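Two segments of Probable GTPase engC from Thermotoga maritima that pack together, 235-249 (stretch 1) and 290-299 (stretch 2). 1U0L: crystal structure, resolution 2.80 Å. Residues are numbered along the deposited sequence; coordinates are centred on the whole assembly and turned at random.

Stretch 1, residues 235-249: EINDIEPEELKHYFK
Stretch 2 (290-299) KMFYELLGRR

L295 forms the centre of this contact. It lies in the last turn of a helix that begins earlier in the chain and ends at 296, its CA-to-CB bond points toward stretch 1, and its m,t rotamer (chi1 -64°, chi2 178°) carries the two methyls among I236, I239 and L244. L295 CD2 lies 3.4 Å from I236 CG2 and 3.2 Å from I236 O; L295 CD1 lies 3.6 Å from L244 CG, 3.8 Å from I239 CG2 and 3.5 Å from I239 O. The leucine thus packs against backbone carbonyls as well as side chains of the loop before P241, whose phi/psi values are -106/95 at I236, -141/-33 at N237, -68/4 at D238 and -106/127 at I239. The backbones approach most closely here, with P241 CA 5.4 Å from L295 CA.

P241, with a C-gamma exo pucker, has its CA-to-CB bond sideways to the helix. Its CG is 4.0 Å from L295 CB and 3.9 Å from L296 CD2, while its CB is 3.9 Å from F292 CE1. F292 starts sideways, but its t rotamer (chi1 -177°, chi2 84°) brings the ring nearer, and CE1 comes within 3.6 Å of P241 O.

One turn before L295, M291 also points toward stretch 1. L244 CD1 sits 3.5 Å from M291 CB and 3.4 Å from F292 N, so this methyl rests against the helix backbone; the L244 chi1 of -134° lies between wells. M291, with chi1 at -91° between wells, chi2 t (-172°) and chi3 m (-90°), places SD 3.6 Å from I236 CD1 and CE 3.9 Å from F248 CZ, at the edge of that ring.

After the loop, the stretch 1 backbone forms a weakly bonded helix at about 241-244. E240 O accepts from E243 N (2.8 Å) and L244 N (3.3 Å), L244 N also makes a weak bond to P241 O (3.2 Å), and E243 OE2 accepts from E240 N at 3.3 Å, nearly linearly (170°). The all-trans E243 also receives a hydrogen bond from Y247 OH to OE1 (2.8 Å). A 3-10 segment follows at 245-246, with Y247 N bonded to L244 O at 2.7 Å. In stretch 2, L295 N bonds to M291 O at 3.0 Å, and G297 (phi/psi -72/86) is the first residue to leave helical geometry.

Beyond it, the CA-to-CB bond of R298 points toward stretch 1, with chi1 50° (p), chi2 96° between wells, chi3 66° (p) and chi4 72°. Its NH1 makes a salt bridge to E240 OE1 at 3.2 Å, but the oxygen lies over one face of the guanidinium, so the attraction is between charges, with no N-H directed at it. No hydrogen bond joins the stretches, and R298 is poorly ordered; the contact relies mainly on apolar packing.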

# COMPACT_ATOMS: atom_id res chain seq x y z
N GLU A 235 3.81 -7.75 -8.61
CA GLU A 235 4.26 -7.59 -9.99
C GLU A 235 5.11 -6.36 -10.24
O GLU A 235 4.60 -5.25 -10.38
CB GLU A 235 3.06 -7.58 -10.94
CG GLU A 235 2.47 -8.95 -11.20
CD GLU A 235 1.20 -8.89 -12.03
OE1 GLU A 235 0.69 -9.97 -12.41
OE2 GLU A 235 0.71 -7.77 -12.29
N ILE A 236 6.41 -6.58 -10.32
CA ILE A 236 7.38 -5.52 -10.59
C ILE A 236 7.85 -5.70 -12.02
O ILE A 236 8.76 -6.48 -12.28
CB ILE A 236 8.59 -5.64 -9.66
CG1 ILE A 236 8.23 -5.14 -8.27
CG2 ILE A 236 9.75 -4.84 -10.22
CD1 ILE A 236 9.39 -5.16 -7.31
N ASN A 237 7.22 -5.00 -12.95
CA ASN A 237 7.60 -5.13 -14.35
C ASN A 237 7.56 -3.77 -15.01
O ASN A 237 8.35 -3.48 -15.91
CB ASN A 237 6.63 -6.08 -15.07
CG ASN A 237 6.75 -7.51 -14.57
OD1 ASN A 237 7.74 -8.19 -14.85
ND2 ASN A 237 5.75 -7.98 -13.83
N ASP A 238 6.63 -2.94 -14.55
CA ASP A 238 6.49 -1.60 -15.09
C ASP A 238 7.71 -0.79 -14.69
O ASP A 238 7.78 0.41 -14.96
CB ASP A 238 5.22 -0.95 -14.52
CG ASP A 238 4.01 -1.84 -14.64
OD1 ASP A 238 3.71 -2.31 -15.76
OD2 ASP A 238 3.35 -2.08 -13.61
N ILE A 239 8.67 -1.45 -14.05
CA ILE A 239 9.87 -0.76 -13.61
C ILE A 239 11.12 -1.08 -14.44
O ILE A 239 11.47 -2.24 -14.65
CB ILE A 239 10.18 -1.08 -12.13
CG1 ILE A 239 9.00 -0.66 -11.25
CG2 ILE A 239 11.45 -0.35 -11.70
CD1 ILE A 239 9.21 -0.93 -9.75
N GLU A 240 11.78 -0.02 -14.92
CA GLU A 240 12.99 -0.17 -15.71
C GLU A 240 14.12 -0.48 -14.74
O GLU A 240 14.12 0.00 -13.61
CB GLU A 240 13.29 1.13 -16.46
CG GLU A 240 13.34 1.01 -17.98
CD GLU A 240 12.04 0.49 -18.58
OE1 GLU A 240 11.83 -0.74 -18.58
OE2 GLU A 240 11.22 1.32 -19.03
N PRO A 241 15.08 -1.29 -15.17
CA PRO A 241 16.20 -1.65 -14.28
C PRO A 241 16.83 -0.44 -13.59
O PRO A 241 16.90 -0.38 -12.37
CB PRO A 241 17.18 -2.34 -15.23
CG PRO A 241 16.27 -2.95 -16.26
CD PRO A 241 15.29 -1.82 -16.52
N GLU A 242 17.28 0.52 -14.40
CA GLU A 242 17.92 1.74 -13.90
C GLU A 242 17.00 2.59 -13.02
O GLU A 242 17.45 3.54 -12.38
CB GLU A 242 18.43 2.57 -15.08
CG GLU A 242 17.43 2.68 -16.23
CD GLU A 242 17.45 1.46 -17.15
OE1 GLU A 242 16.45 1.25 -17.86
OE2 GLU A 242 18.46 0.73 -17.16
N GLU A 243 15.72 2.23 -12.98
CA GLU A 243 14.75 2.97 -12.18
C GLU A 243 14.63 2.45 -10.74
O GLU A 243 14.48 3.22 -9.78
CB GLU A 243 13.39 2.90 -12.88
CG GLU A 243 12.21 3.41 -12.06
CD GLU A 243 10.91 3.32 -12.84
OE1 GLU A 243 9.84 3.57 -12.23
OE2 GLU A 243 10.96 3.02 -14.05
N LEU A 244 14.70 1.13 -10.61
CA LEU A 244 14.60 0.45 -9.32
C LEU A 244 15.36 1.12 -8.17
O LEU A 244 14.83 1.25 -7.07
CB LEU A 244 15.12 -0.98 -9.49
CG LEU A 244 14.36 -2.18 -8.92
CD1 LEU A 244 15.34 -3.34 -8.81
CD2 LEU A 244 13.78 -1.86 -7.56
N LYS A 245 16.61 1.53 -8.41
CA LYS A 245 17.44 2.14 -7.37
C LYS A 245 16.78 3.28 -6.60
O LYS A 245 17.14 3.57 -5.46
CB LYS A 245 18.76 2.64 -7.98
CG LYS A 245 18.61 3.95 -8.74
CD LYS A 245 19.89 4.37 -9.43
CE LYS A 245 20.18 3.48 -10.61
NZ LYS A 245 21.02 4.20 -11.61
N HIS A 246 15.80 3.94 -7.22
CA HIS A 246 15.10 5.05 -6.58
C HIS A 246 14.02 4.55 -5.62
O HIS A 246 13.33 5.33 -4.99
CB HIS A 246 14.41 5.93 -7.62
CG HIS A 246 15.35 6.50 -8.64
ND1 HIS A 246 16.47 7.23 -8.30
CD2 HIS A 246 15.33 6.45 -9.99
CE1 HIS A 246 17.11 7.59 -9.40
NE2 HIS A 246 16.43 7.13 -10.44
N TYR A 247 13.88 3.24 -5.51
CA TYR A 247 12.86 2.69 -4.65
C TYR A 247 13.43 1.99 -3.42
O TYR A 247 12.79 1.12 -2.82
CB TYR A 247 11.98 1.78 -5.50
CG TYR A 247 11.32 2.55 -6.62
CD1 TYR A 247 11.09 1.96 -7.87
CD2 TYR A 247 10.88 3.86 -6.43
CE1 TYR A 247 10.44 2.65 -8.89
CE2 TYR A 247 10.22 4.56 -7.45
CZ TYR A 247 10.00 3.94 -8.67
OH TYR A 247 9.30 4.58 -9.65
N PHE A 248 14.64 2.40 -3.07
CA PHE A 248 15.35 1.91 -1.90
C PHE A 248 15.86 3.16 -1.18
O PHE A 248 17.01 3.56 -1.40
CB PHE A 248 16.54 1.05 -2.31
CG PHE A 248 16.21 -0.39 -2.56
CD1 PHE A 248 15.61 -0.79 -3.75
CD2 PHE A 248 16.49 -1.36 -1.59
CE1 PHE A 248 15.29 -2.12 -3.98
CE2 PHE A 248 16.18 -2.69 -1.80
CZ PHE A 248 15.57 -3.08 -3.00
N LYS A 249 15.01 3.78 -0.36
CA LYS A 249 15.37 4.99 0.39
C LYS A 249 16.88 5.14 0.54
O LYS A 249 17.47 6.07 0.01
CB LYS A 249 14.79 4.98 1.80
CG LYS A 249 13.29 5.17 1.95
CD LYS A 249 12.98 5.60 3.40
CE LYS A 249 11.51 5.65 3.66
NZ LYS A 249 10.80 6.37 2.55
N LYS A 290 19.23 -8.56 -6.90
CA LYS A 290 18.44 -9.68 -7.40
C LYS A 290 17.32 -9.11 -8.26
O LYS A 290 17.12 -9.53 -9.41
CB LYS A 290 17.84 -10.46 -6.24
CG LYS A 290 16.87 -11.56 -6.65
CD LYS A 290 17.57 -12.78 -7.25
CE LYS A 290 16.56 -13.86 -7.64
NZ LYS A 290 15.64 -14.20 -6.52
N MET A 291 16.59 -8.15 -7.70
CA MET A 291 15.50 -7.52 -8.43
C MET A 291 16.02 -6.83 -9.69
O MET A 291 15.41 -6.92 -10.75
CB MET A 291 14.76 -6.51 -7.53
CG MET A 291 13.59 -7.14 -6.79
SD MET A 291 12.52 -6.02 -5.87
CE MET A 291 13.34 -6.04 -4.29
N PHE A 292 17.16 -6.15 -9.56
CA PHE A 292 17.76 -5.46 -10.69
C PHE A 292 17.85 -6.43 -11.86
O PHE A 292 17.20 -6.25 -12.90
CB PHE A 292 19.16 -4.95 -10.33
CG PHE A 292 19.81 -4.17 -11.43
CD1 PHE A 292 19.55 -2.82 -11.59
CD2 PHE A 292 20.63 -4.80 -12.36
CE1 PHE A 292 20.08 -2.10 -12.67
CE2 PHE A 292 21.16 -4.09 -13.45
CZ PHE A 292 20.88 -2.74 -13.60
N TYR A 293 18.65 -7.48 -11.69
CA TYR A 293 18.83 -8.48 -12.74
C TYR A 293 17.51 -9.10 -13.24
O TYR A 293 17.38 -9.43 -14.43
CB TYR A 293 19.81 -9.54 -12.23
CG TYR A 293 21.26 -9.08 -12.26
CD1 TYR A 293 22.19 -9.56 -11.33
CD2 TYR A 293 21.70 -8.16 -13.22
CE1 TYR A 293 23.52 -9.14 -11.36
CE2 TYR A 293 23.03 -7.74 -13.25
CZ TYR A 293 23.93 -8.23 -12.32
OH TYR A 293 25.24 -7.78 -12.34
N GLU A 294 16.55 -9.25 -12.34
CA GLU A 294 15.25 -9.80 -12.70
C GLU A 294 14.53 -8.90 -13.68
O GLU A 294 13.77 -9.38 -14.53
CB GLU A 294 14.38 -9.97 -11.45
CG GLU A 294 14.53 -11.31 -10.78
CD GLU A 294 13.78 -11.40 -9.46
OE1 GLU A 294 12.62 -10.95 -9.40
OE2 GLU A 294 14.37 -11.92 -8.49
N LEU A 295 14.76 -7.60 -13.58
CA LEU A 295 14.11 -6.65 -14.48
C LEU A 295 14.81 -6.59 -15.83
O LEU A 295 14.19 -6.22 -16.83
CB LEU A 295 14.05 -5.26 -13.84
CG LEU A 295 13.20 -5.12 -12.56
CD1 LEU A 295 13.28 -3.70 -12.01
CD2 LEU A 295 11.76 -5.48 -12.88
N LEU A 296 16.09 -6.95 -15.86
CA LEU A 296 16.87 -6.92 -17.11
C LEU A 296 16.41 -7.95 -18.12
O LEU A 296 16.53 -7.72 -19.33
CB LEU A 296 18.35 -7.16 -16.83
CG LEU A 296 19.21 -5.93 -16.58
CD1 LEU A 296 20.63 -6.38 -16.28
CD2 LEU A 296 19.16 -5.01 -17.79
N GLY A 297 15.90 -9.08 -17.63
CA GLY A 297 15.40 -10.12 -18.50
C GLY A 297 14.09 -9.67 -19.12
O GLY A 297 13.00 -9.94 -18.60
N ARG A 298 14.20 -8.96 -20.24
CA ARG A 298 13.06 -8.44 -20.99
C ARG A 298 13.57 -7.73 -22.24
O ARG A 298 13.84 -6.53 -22.22
CB ARG A 298 12.22 -7.49 -20.12
CG ARG A 298 13.00 -6.41 -19.40
CD ARG A 298 13.00 -5.08 -20.16
NE ARG A 298 11.67 -4.48 -20.24
CZ ARG A 298 11.03 -3.93 -19.21
NH1 ARG A 298 11.59 -3.89 -18.01
NH2 ARG A 298 9.82 -3.41 -19.38
N ARG A 299 13.71 -8.49 -23.32
CA ARG A 299 14.20 -7.98 -24.60
C ARG A 299 15.64 -7.50 -24.46
O ARG A 299 15.97 -6.36 -24.78
CB ARG A 299 13.33 -6.82 -25.10
CG ARG A 299 13.49 -6.54 -26.59
CD ARG A 299 12.95 -5.18 -26.97
NE ARG A 299 13.76 -4.10 -26.41
CZ ARG A 299 13.61 -2.82 -26.71
NH1 ARG A 299 12.68 -2.43 -27.58
NH2 ARG A 299 14.41 -1.91 -26.16